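Long-range contacts in tapirin (Caldicellulosiruptor kristjanssonii, PDB 6N2B), which probably attaches cells of this extreme thermophile to cellulose through its beta-helical, calcium-binding C-terminal domain: residues A[201-209]-A[531-542]; A[349-360]-A[370-381]. All coordinates share one frame; numbering follows the deposited sequence.

How the contacts relate
Contact 1 ties residues near the start of the modelled chain to residues near its end, 322 positions apart at the closest ends. Contact 2 is nested inside that loop and pairs two segments only 10 residues apart, one coil of the beta-helix on the next. Their centres lie 41 Å apart on opposite sides of the chain's centre, with nearest atoms about 22 Å from each other, and the two do not touch. Both nevertheless involve strands of the same beta-helix, 207-211 in contact 1 and 354-357 with 375-378 in contact 2, where neighbouring coils pair in parallel. They thus sample two kinds of join within one long domain, a long-range closure and a local stacking of coils.

Contact 1: A[201-209]-A[531-542]; sequences WNDLFEYAV and YKRAGSTIESSI
Phe205 and Glu539 form the tight half of this contact. The CG methylene of Glu539 sits over one face of the Phe205 ring, 3.7 Å from its centroid, a CH-pi contact. With CG of Phe205 anti to the carbonyl carbon (chi1 -61°), the ring reaches helix 536-546, and the carboxylate of Glu539 stacks nearly parallel to the ring, the planes 17° apart. Ile542 adds its CG2 methyl, 4.0 Å from Phe205 CE1, while Leu204 CD2 packs against the ring's other face. Tyr531 OH donates to Phe205 O at 2.7 Å, in the carbonyl plane and on a lone pair; Ala208 CB rests on Tyr531 CB, 3.7 Å away. Here the end of strand 526-531 and the helix after it pack, without strand pairing, against the 3-10 turn and start of beta-helix strand 207-211. The looser side belongs to exposed Arg533. Its extended chain lays the guanidinium face over Phe205 O and points the group toward the Asp203 carboxylate, a salt bridge whose placement is doubtful. Glu206 OE1 stays 4.1 Å from Arg533 NH2, beyond a salt bridge; its OE2 is bonded to Ser227 and Asn246. A water donates to Phe205 O and accepts only weakly from Ala534 N.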
loop_
_atom_site.group_PDB
_atom_site.type_symbol
_atom_site.label_atom_id
_atom_site.label_comp_id
_atom_site.label_asym_id
_atom_site.label_seq_id
_atom_site.Cartn_x
_atom_site.Cartn_y
_atom_site.Cartn_z
ATOM N N TRP A 201 -9.542 8.095 5.647
ATOM C CA TRP A 201 -9.301 7.068 4.630
ATOM C C TRP A 201 -10.303 7.110 3.478
ATOM O O TRP A 201 -10.042 6.493 2.440
ATOM C CB TRP A 201 -9.282 5.646 5.235
ATOM C CG TRP A 201 -10.542 5.201 5.905
ATOM C CD1 TRP A 201 -10.766 5.127 7.248
ATOM C CD2 TRP A 201 -11.756 4.761 5.271
ATOM N NE1 TRP A 201 -12.045 4.680 7.492
ATOM C CE2 TRP A 201 -12.673 4.452 6.293
ATOM C CE3 TRP A 201 -12.162 4.612 3.937
ATOM C CZ2 TRP A 201 -13.967 4.003 6.026
ATOM C CZ3 TRP A 201 -13.444 4.172 3.677
ATOM C CH2 TRP A 201 -14.332 3.867 4.717
ATOM N N ASN A 202 -11.427 7.809 3.604
ATOM C CA ASN A 202 -12.355 7.866 2.485
ATOM C C ASN A 202 -12.232 9.153 1.666
ATOM O O ASN A 202 -13.050 9.387 0.772
ATOM C CB ASN A 202 -13.796 7.633 2.963
ATOM C CG ASN A 202 -14.356 8.769 3.803
ATOM O OD1 ASN A 202 -13.784 9.853 3.896
ATOM N ND2 ASN A 202 -15.512 8.519 4.404
ATOM N N ASP A 203 -11.197 9.953 1.909
ATOM C CA ASP A 203 -10.966 11.215 1.215
ATOM C C ASP A 203 -9.975 11.008 0.079
ATOM O O ASP A 203 -8.826 10.634 0.323
ATOM C CB ASP A 203 -10.424 12.254 2.192
ATOM C CG ASP A 203 -10.280 13.619 1.577
ATOM O OD1 ASP A 203 -10.915 13.887 0.533
ATOM O OD2 ASP A 203 -9.522 14.430 2.160
ATOM N N LEU A 204 -10.404 11.301 -1.151
ATOM C CA LEU A 204 -9.534 11.102 -2.306
ATOM C C LEU A 204 -8.242 11.902 -2.186
ATOM O O LEU A 204 -7.178 11.442 -2.612
ATOM C CB LEU A 204 -10.275 11.473 -3.593
ATOM C CG LEU A 204 -9.494 11.655 -4.900
ATOM C CD1 LEU A 204 -9.207 10.328 -5.593
ATOM C CD2 LEU A 204 -10.284 12.545 -5.816
ATOM N N PHE A 205 -8.305 13.092 -1.597
ATOM C CA PHE A 205 -7.134 13.956 -1.535
ATOM C C PHE A 205 -6.164 13.585 -0.423
ATOM O O PHE A 205 -5.144 14.270 -0.264
ATOM C CB PHE A 205 -7.592 15.414 -1.415
ATOM C CG PHE A 205 -8.403 15.849 -2.596
ATOM C CD1 PHE A 205 -7.784 16.135 -3.803
ATOM C CD2 PHE A 205 -9.783 15.870 -2.538
ATOM C CE1 PHE A 205 -8.523 16.486 -4.916
ATOM C CE2 PHE A 205 -10.521 16.204 -3.646
ATOM C CZ PHE A 205 -9.888 16.520 -4.838
ATOM N N GLU A 206 -6.451 12.522 0.336
ATOM C CA GLU A 206 -5.495 11.951 1.272
ATOM C C GLU A 206 -4.513 10.995 0.595
ATOM O O GLU A 206 -3.469 10.680 1.172
ATOM C CB GLU A 206 -6.249 11.251 2.410
ATOM C CG GLU A 206 -5.513 10.091 3.139
ATOM C CD GLU A 206 -4.241 10.525 3.906
ATOM O OE1 GLU A 206 -4.072 11.733 4.195
ATOM O OE2 GLU A 206 -3.396 9.644 4.201
ATOM N N TYR A 207 -4.769 10.576 -0.633
ATOM C CA TYR A 207 -3.980 9.503 -1.221
ATOM C C TYR A 207 -2.743 10.037 -1.941
ATOM O O TYR A 207 -2.808 11.036 -2.668
ATOM C CB TYR A 207 -4.863 8.649 -2.132
ATOM C CG TYR A 207 -5.723 7.795 -1.236
ATOM C CD1 TYR A 207 -6.882 8.311 -0.645
ATOM C CD2 TYR A 207 -5.324 6.509 -0.889
ATOM C CE1 TYR A 207 -7.645 7.546 0.217
ATOM C CE2 TYR A 207 -6.077 5.735 -0.017
ATOM C CZ TYR A 207 -7.230 6.256 0.536
ATOM O OH TYR A 207 -7.958 5.473 1.406
ATOM N N ALA A 208 -1.598 9.404 -1.654
ATOM C CA ALA A 208 -0.423 9.585 -2.491
ATOM C C ALA A 208 -0.588 8.821 -3.800
ATOM O O ALA A 208 -0.220 9.317 -4.879
ATOM C CB ALA A 208 0.826 9.135 -1.741
ATOM N N VAL A 209 -1.177 7.633 -3.730
ATOM C CA VAL A 209 -1.509 6.848 -4.909
ATOM C C VAL A 209 -2.978 6.465 -4.800
ATOM O O VAL A 209 -3.367 5.735 -3.883
ATOM C CB VAL A 209 -0.623 5.596 -5.045
ATOM C CG1 VAL A 209 -0.980 4.810 -6.291
ATOM C CG2 VAL A 209 0.826 5.979 -5.087
ATOM N N TYR A 531 4.128 12.381 -0.570
ATOM C CA TYR A 531 2.766 12.908 -0.591
ATOM C C TYR A 531 2.742 14.360 -0.110
ATOM O O TYR A 531 3.373 14.714 0.892
ATOM C CB TYR A 531 1.844 12.032 0.264
ATOM C CG TYR A 531 0.511 12.679 0.597
ATOM C CD1 TYR A 531 -0.529 12.698 -0.329
ATOM C CD2 TYR A 531 0.295 13.275 1.843
ATOM C CE1 TYR A 531 -1.743 13.291 -0.022
ATOM C CE2 TYR A 531 -0.897 13.863 2.159
ATOM C CZ TYR A 531 -1.920 13.880 1.223
ATOM O OH TYR A 531 -3.129 14.479 1.533
ATOM N N LYS A 532 2.042 15.209 -0.853
ATOM C CA LYS A 532 1.760 16.581 -0.434
ATOM C C LYS A 532 0.330 16.905 -0.838
ATOM O O LYS A 532 0.002 16.884 -2.031
ATOM C CB LYS A 532 2.738 17.591 -1.055
ATOM C CG LYS A 532 4.197 17.433 -0.621
ATOM C CD LYS A 532 4.472 18.051 0.752
ATOM C CE LYS A 532 5.884 17.731 1.246
ATOM N NZ LYS A 532 6.304 18.469 2.490
ATOM N N ARG A 533 -0.523 17.166 0.150
ATOM C CA ARG A 533 -1.919 17.477 -0.129
ATOM C C ARG A 533 -2.035 18.709 -1.012
ATOM O O ARG A 533 -1.378 19.728 -0.764
ATOM C CB ARG A 533 -2.681 17.708 1.171
ATOM C CG ARG A 533 -4.175 17.736 0.979
ATOM C CD ARG A 533 -4.891 17.999 2.284
ATOM N NE ARG A 533 -6.198 17.368 2.246
ATOM C CZ ARG A 533 -6.455 16.156 2.729
ATOM N NH1 ARG A 533 -7.684 15.655 2.621
ATOM N NH2 ARG A 533 -5.489 15.446 3.320
ATOM N N ALA A 534 -2.889 18.620 -2.029
ATOM C CA ALA A 534 -3.033 19.708 -2.993
ATOM C C ALA A 534 -3.782 20.900 -2.406
ATOM O O ALA A 534 -4.691 20.750 -1.582
ATOM C CB ALA A 534 -3.777 19.229 -4.246
ATOM N N GLY A 535 -3.403 22.092 -2.865
ATOM C CA GLY A 535 -4.172 23.295 -2.610
ATOM C C GLY A 535 -5.504 23.294 -3.354
ATOM O O GLY A 535 -5.831 22.397 -4.137
ATOM N N SER A 536 -6.287 24.344 -3.113
ATOM C CA SER A 536 -7.697 24.277 -3.485
ATOM C C SER A 536 -7.901 24.425 -4.995
ATOM O O SER A 536 -8.776 23.767 -5.572
ATOM C CB SER A 536 -8.489 25.320 -2.700
ATOM O OG SER A 536 -7.746 26.502 -2.564
ATOM N N THR A 537 -7.109 25.282 -5.647
ATOM C CA THR A 537 -7.143 25.379 -7.101
ATOM C C THR A 537 -6.961 24.013 -7.730
ATOM O O THR A 537 -7.677 23.651 -8.670
ATOM C CB THR A 537 -6.047 26.327 -7.592
ATOM O OG1 THR A 537 -6.172 27.588 -6.935
ATOM C CG2 THR A 537 -6.129 26.535 -9.070
ATOM N N ILE A 538 -6.008 23.235 -7.215
ATOM C CA ILE A 538 -5.757 21.919 -7.776
ATOM C C ILE A 538 -6.881 20.956 -7.406
ATOM O O ILE A 538 -7.332 20.171 -8.247
ATOM C CB ILE A 538 -4.372 21.416 -7.334
ATOM C CG1 ILE A 538 -3.290 22.357 -7.866
ATOM C CG2 ILE A 538 -4.106 20.015 -7.829
ATOM C CD1 ILE A 538 -3.240 22.428 -9.371
ATOM N N GLU A 539 -7.373 21.014 -6.164
ATOM C CA GLU A 539 -8.500 20.160 -5.791
ATOM C C GLU A 539 -9.727 20.478 -6.631
ATOM O O GLU A 539 -10.411 19.573 -7.128
ATOM C CB GLU A 539 -8.843 20.316 -4.315
ATOM C CG GLU A 539 -7.906 19.663 -3.347
ATOM C CD GLU A 539 -8.452 19.665 -1.904
ATOM O OE1 GLU A 539 -9.656 20.005 -1.719
ATOM O OE2 GLU A 539 -7.672 19.327 -0.967
ATOM N N SER A 540 -10.034 21.771 -6.780
ATOM C CA SER A 540 -11.170 22.179 -7.598
ATOM C C SER A 540 -11.035 21.651 -9.020
ATOM O O SER A 540 -12.015 21.184 -9.611
ATOM C CB SER A 540 -11.302 23.705 -7.589
ATOM O OG SER A 540 -12.425 24.131 -8.351
ATOM N N SER A 541 -9.826 21.692 -9.577
ATOM C CA SER A 541 -9.628 21.152 -10.916
ATOM C C SER A 541 -9.901 19.647 -10.960
ATOM O O SER A 541 -10.561 19.155 -11.882
ATOM C CB SER A 541 -8.212 21.457 -11.389
ATOM O OG SER A 541 -7.991 20.802 -12.623
ATOM N N ILE A 542 -9.394 18.903 -9.972
ATOM C CA ILE A 542 -9.587 17.453 -9.949
ATOM C C ILE A 542 -11.043 17.113 -9.641
ATOM O O ILE A 542 -11.626 16.213 -10.257
ATOM C CB ILE A 542 -8.628 16.801 -8.928
ATOM C CG1 ILE A 542 -7.171 17.004 -9.355
ATOM C CG2 ILE A 542 -8.972 15.301 -8.702
ATOM C CD1 ILE A 542 -6.166 16.656 -8.288
HETATM O O HOH W 1 -4.093 15.472 -2.683
#

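Contact 2: A[349-360]-A[370-381]; sequences IKSGATLYCDQL and IEAGATLVTRAI
Strands 354-357 and 375-378 run parallel, their axes 4.7 Å apart and 10° from alignment, and pair in register, Thr354 with Thr375 through Cys357 with Thr378. Leu355 bonds twice to the neighbouring strand: its N donates to Thr375 O and its O accepts from Val377 N at 2.8 Å. Before each strand comes a type II beta turn, Lys350 to Ala353 and Glu371 to Ala374, whose glycines, Gly352 and Gly373, adopt backbone angles that would jam a CB against the preceding carbonyl. Leu355 lies alongside Leu376, and Leu360, from the strand past the corner, crosses to meet Leu376, CD2 to CD2, at 3.7 Å; on the other face of strand 354-357 Tyr356 CD2 lies against Val377 CB. At the turns Glu371, extended beyond CG, runs beside Lys350 pointing the same way. Its OE1 accepts from Ser351 N at 3.0 Å on the anti side, 19° out of the carboxylate plane, and its OE2 forms a salt bridge with Lys350 NZ at 3.6 Å. An alanine in place of Glu371 is likely to leave the Lys350 ammonium without this counter-charge and Ser351 N without its side-chain acceptor. At the far corner Asp358 OD1 uses its anti lone pair to meet Arg379 NH1 at 3.2 Å, at the edge of a guanidinium that also bonds to Ala400 O and makes a cation-pi contact with Phe402. Beyond the corner, Ala380 O takes Leu360 N and Thr378 OG1 from opposite faces of its plane. Such in-register parallel pairing, turns and corners stacked from coil to coil, is the hallmark of a parallel beta-helix.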
loop_
_atom_site.group_PDB
_atom_site.type_symbol
_atom_site.label_atom_id
_atom_site.label_comp_id
_atom_site.label_asym_id
_atom_site.label_seq_id
_atom_site.Cartn_x
_atom_site.Cartn_y
_atom_site.Cartn_z
ATOM N N ILE A 349 3.558 -13.979 19.905
ATOM C CA ILE A 349 2.548 -13.175 20.582
ATOM C C ILE A 349 3.280 -12.379 21.654
ATOM O O ILE A 349 3.839 -12.958 22.587
ATOM C CB ILE A 349 1.445 -14.054 21.187
ATOM C CG1 ILE A 349 1.089 -15.188 20.221
ATOM C CG2 ILE A 349 0.212 -13.233 21.555
ATOM C CD1 ILE A 349 0.569 -14.721 18.857
ATOM N N LYS A 350 3.318 -11.060 21.507
ATOM C CA LYS A 350 4.077 -10.239 22.437
ATOM C C LYS A 350 3.285 -10.012 23.717
ATOM O O LYS A 350 2.065 -10.197 23.762
ATOM C CB LYS A 350 4.442 -8.892 21.811
ATOM C CG LYS A 350 5.357 -8.988 20.607
ATOM C CD LYS A 350 6.576 -8.084 20.775
ATOM C CE LYS A 350 7.649 -8.712 21.645
ATOM N NZ LYS A 350 8.623 -7.728 22.220
ATOM N N SER A 351 4.002 -9.592 24.764
ATOM C CA SER A 351 3.409 -9.447 26.092
ATOM C C SER A 351 2.177 -8.561 26.043
ATOM O O SER A 351 2.174 -7.501 25.410
ATOM C CB SER A 351 4.419 -8.848 27.072
ATOM O OG SER A 351 5.683 -9.476 26.961
ATOM N N GLY A 352 1.131 -8.995 26.734
ATOM C CA GLY A 352 -0.112 -8.269 26.782
ATOM C C GLY A 352 -1.067 -8.575 25.650
ATOM O O GLY A 352 -2.254 -8.239 25.753
ATOM N N ALA A 353 -0.591 -9.216 24.586
ATOM C CA ALA A 353 -1.399 -9.488 23.409
ATOM C C ALA A 353 -2.179 -10.795 23.560
ATOM O O ALA A 353 -1.821 -11.676 24.347
ATOM C CB ALA A 353 -0.509 -9.542 22.164
ATOM N N THR A 354 -3.260 -10.905 22.787
ATOM C CA THR A 354 -4.035 -12.136 22.692
ATOM C C THR A 354 -4.292 -12.454 21.229
ATOM O O THR A 354 -4.804 -11.612 20.490
ATOM C CB THR A 354 -5.379 -12.039 23.432
ATOM O OG1 THR A 354 -5.156 -11.774 24.827
ATOM C CG2 THR A 354 -6.128 -13.334 23.298
ATOM N N LEU A 355 -3.939 -13.659 20.811
ATOM C CA LEU A 355 -4.330 -14.182 19.510
ATOM C C LEU A 355 -5.520 -15.123 19.681
ATOM O O LEU A 355 -5.509 -15.982 20.568
ATOM C CB LEU A 355 -3.158 -14.919 18.854
ATOM C CG LEU A 355 -3.517 -15.774 17.627
ATOM C CD1 LEU A 355 -4.230 -14.937 16.584
ATOM C CD2 LEU A 355 -2.299 -16.443 17.000
ATOM N N TYR A 356 -6.544 -14.961 18.845
ATOM C CA TYR A 356 -7.608 -15.949 18.703
ATOM C C TYR A 356 -7.558 -16.501 17.292
ATOM O O TYR A 356 -7.510 -15.732 16.332
ATOM C CB TYR A 356 -8.996 -15.360 18.954
ATOM C CG TYR A 356 -9.146 -14.573 20.239
ATOM C CD1 TYR A 356 -8.679 -13.258 20.329
ATOM C CD2 TYR A 356 -9.779 -15.131 21.358
ATOM C CE1 TYR A 356 -8.825 -12.521 21.488
ATOM C CE2 TYR A 356 -9.930 -14.395 22.533
ATOM C CZ TYR A 356 -9.447 -13.090 22.590
ATOM O OH TYR A 356 -9.574 -12.347 23.742
ATOM N N CYS A 357 -7.570 -17.823 17.162
ATOM C CA CYS A 357 -7.693 -18.441 15.852
ATOM C C CYS A 357 -8.558 -19.680 15.967
ATOM O O CYS A 357 -8.477 -20.398 16.960
ATOM C CB CYS A 357 -6.332 -18.808 15.269
ATOM S SG CYS A 357 -5.301 -19.855 16.322
ATOM N N ASP A 358 -9.402 -19.921 14.959
ATOM C CA ASP A 358 -10.212 -21.132 14.969
ATOM C C ASP A 358 -9.327 -22.365 14.882
ATOM O O ASP A 358 -9.607 -23.386 15.520
ATOM C CB ASP A 358 -11.229 -21.103 13.825
ATOM C CG ASP A 358 -12.087 -22.368 13.764
ATOM O OD1 ASP A 358 -13.009 -22.517 14.606
ATOM O OD2 ASP A 358 -11.839 -23.218 12.872
ATOM N N GLN A 359 -8.235 -22.279 14.126
ATOM C CA GLN A 359 -7.294 -23.379 14.008
ATOM C C GLN A 359 -5.862 -22.876 14.124
ATOM O O GLN A 359 -5.535 -21.758 13.708
ATOM C CB GLN A 359 -7.470 -24.121 12.683
ATOM C CG GLN A 359 -8.651 -25.053 12.687
ATOM C CD GLN A 359 -8.929 -25.609 11.326
ATOM O OE1 GLN A 359 -8.028 -26.134 10.656
ATOM N NE2 GLN A 359 -10.181 -25.493 10.892
ATOM N N LEU A 360 -5.006 -23.727 14.684
ATOM C CA LEU A 360 -3.585 -23.443 14.806
ATOM C C LEU A 360 -2.801 -24.654 14.330
ATOM O O LEU A 360 -2.930 -25.742 14.895
ATOM C CB LEU A 360 -3.224 -23.099 16.247
ATOM C CG LEU A 360 -1.736 -23.126 16.588
ATOM C CD1 LEU A 360 -0.971 -22.124 15.745
ATOM C CD2 LEU A 360 -1.573 -22.837 18.059
ATOM N N ILE A 370 4.981 -17.606 22.816
ATOM C CA ILE A 370 4.011 -16.811 23.557
ATOM C C ILE A 370 4.740 -16.130 24.710
ATOM O O ILE A 370 5.277 -16.796 25.606
ATOM C CB ILE A 370 2.847 -17.673 24.052
ATOM C CG1 ILE A 370 2.351 -18.522 22.888
ATOM C CG2 ILE A 370 1.732 -16.803 24.617
ATOM C CD1 ILE A 370 1.530 -19.668 23.295
ATOM N N GLU A 371 4.771 -14.805 24.683
ATOM C CA GLU A 371 5.545 -14.120 25.697
ATOM C C GLU A 371 4.770 -14.076 27.005
ATOM O O GLU A 371 3.568 -14.363 27.063
ATOM C CB GLU A 371 5.923 -12.712 25.237
ATOM C CG GLU A 371 7.169 -12.703 24.363
ATOM C CD GLU A 371 7.529 -11.318 23.850
ATOM O OE1 GLU A 371 6.792 -10.350 24.165
ATOM O OE2 GLU A 371 8.554 -11.210 23.130
ATOM N N ALA A 372 5.494 -13.737 28.070
ATOM C CA ALA A 372 4.879 -13.612 29.380
ATOM C C ALA A 372 3.763 -12.578 29.331
ATOM O O ALA A 372 3.929 -11.492 28.775
ATOM C CB ALA A 372 5.928 -13.217 30.415
ATOM N N GLY A 373 2.620 -12.916 29.908
ATOM C CA GLY A 373 1.495 -12.015 29.865
ATOM C C GLY A 373 0.719 -12.036 28.572
ATOM O O GLY A 373 -0.308 -11.348 28.485
ATOM N N ALA A 374 1.169 -12.797 27.572
ATOM C CA ALA A 374 0.420 -13.013 26.342
ATOM C C ALA A 374 -0.421 -14.285 26.446
ATOM O O ALA A 374 -0.289 -15.071 27.385
ATOM C CB ALA A 374 1.366 -13.091 25.148
ATOM N N THR A 375 -1.287 -14.490 25.452
ATOM C CA THR A 375 -2.229 -15.608 25.439
ATOM C C THR A 375 -2.616 -15.961 24.007
ATOM O O THR A 375 -3.015 -15.086 23.235
ATOM C CB THR A 375 -3.495 -15.272 26.233
ATOM O OG1 THR A 375 -3.159 -14.988 27.598
ATOM C CG2 THR A 375 -4.467 -16.424 26.169
ATOM N N LEU A 376 -2.512 -17.240 23.661
ATOM C CA LEU A 376 -2.994 -17.761 22.390
ATOM C C LEU A 376 -4.213 -18.621 22.678
ATOM O O LEU A 376 -4.161 -19.476 23.565
ATOM C CB LEU A 376 -1.906 -18.576 21.688
ATOM C CG LEU A 376 -2.107 -18.959 20.215
ATOM C CD1 LEU A 376 -0.763 -19.289 19.586
ATOM C CD2 LEU A 376 -3.068 -20.135 20.033
ATOM N N VAL A 377 -5.300 -18.404 21.937
ATOM C CA VAL A 377 -6.563 -19.119 22.148
ATOM C C VAL A 377 -7.022 -19.724 20.829
ATOM O O VAL A 377 -7.454 -18.995 19.929
ATOM C CB VAL A 377 -7.652 -18.205 22.709
ATOM C CG1 VAL A 377 -8.941 -18.987 22.883
ATOM C CG2 VAL A 377 -7.196 -17.601 24.003
ATOM N N THR A 378 -6.971 -21.053 20.723
ATOM C CA THR A 378 -7.349 -21.745 19.496
ATOM C C THR A 378 -8.447 -22.764 19.775
ATOM O O THR A 378 -8.550 -23.296 20.878
ATOM C CB THR A 378 -6.131 -22.435 18.838
ATOM O OG1 THR A 378 -6.470 -22.845 17.508
ATOM C CG2 THR A 378 -5.671 -23.651 19.643
ATOM N N ARG A 379 -9.277 -23.029 18.771
ATOM C CA ARG A 379 -10.321 -24.043 18.901
ATOM C C ARG A 379 -9.834 -25.441 18.538
ATOM O O ARG A 379 -10.411 -26.427 19.016
ATOM C CB ARG A 379 -11.541 -23.677 18.036
ATOM C CG ARG A 379 -12.262 -22.418 18.516
ATOM C CD ARG A 379 -13.659 -22.250 17.923
ATOM N NE ARG A 379 -14.250 -20.962 18.302
ATOM C CZ ARG A 379 -14.312 -19.894 17.501
ATOM N NH1 ARG A 379 -13.826 -19.946 16.265
ATOM N NH2 ARG A 379 -14.858 -18.764 17.934
ATOM N N ALA A 380 -8.790 -25.543 17.715
ATOM C CA ALA A 380 -8.170 -26.809 17.349
ATOM C C ALA A 380 -6.701 -26.559 17.047
ATOM O O ALA A 380 -6.315 -25.452 16.657
ATOM C CB ALA A 380 -8.854 -27.456 16.143
ATOM N N ILE A 381 -5.889 -27.603 17.214
ATOM C CA ILE A 381 -4.436 -27.490 17.180
ATOM C C ILE A 381 -3.860 -28.726 16.499
ATOM O O ILE A 381 -4.464 -29.805 16.509
ATOM C CB ILE A 381 -3.868 -27.326 18.606
ATOM C CG1 ILE A 381 -2.378 -26.980 18.594
ATOM C CG2 ILE A 381 -4.132 -28.584 19.406
ATOM C CD1 ILE A 381 -1.865 -26.508 19.942
#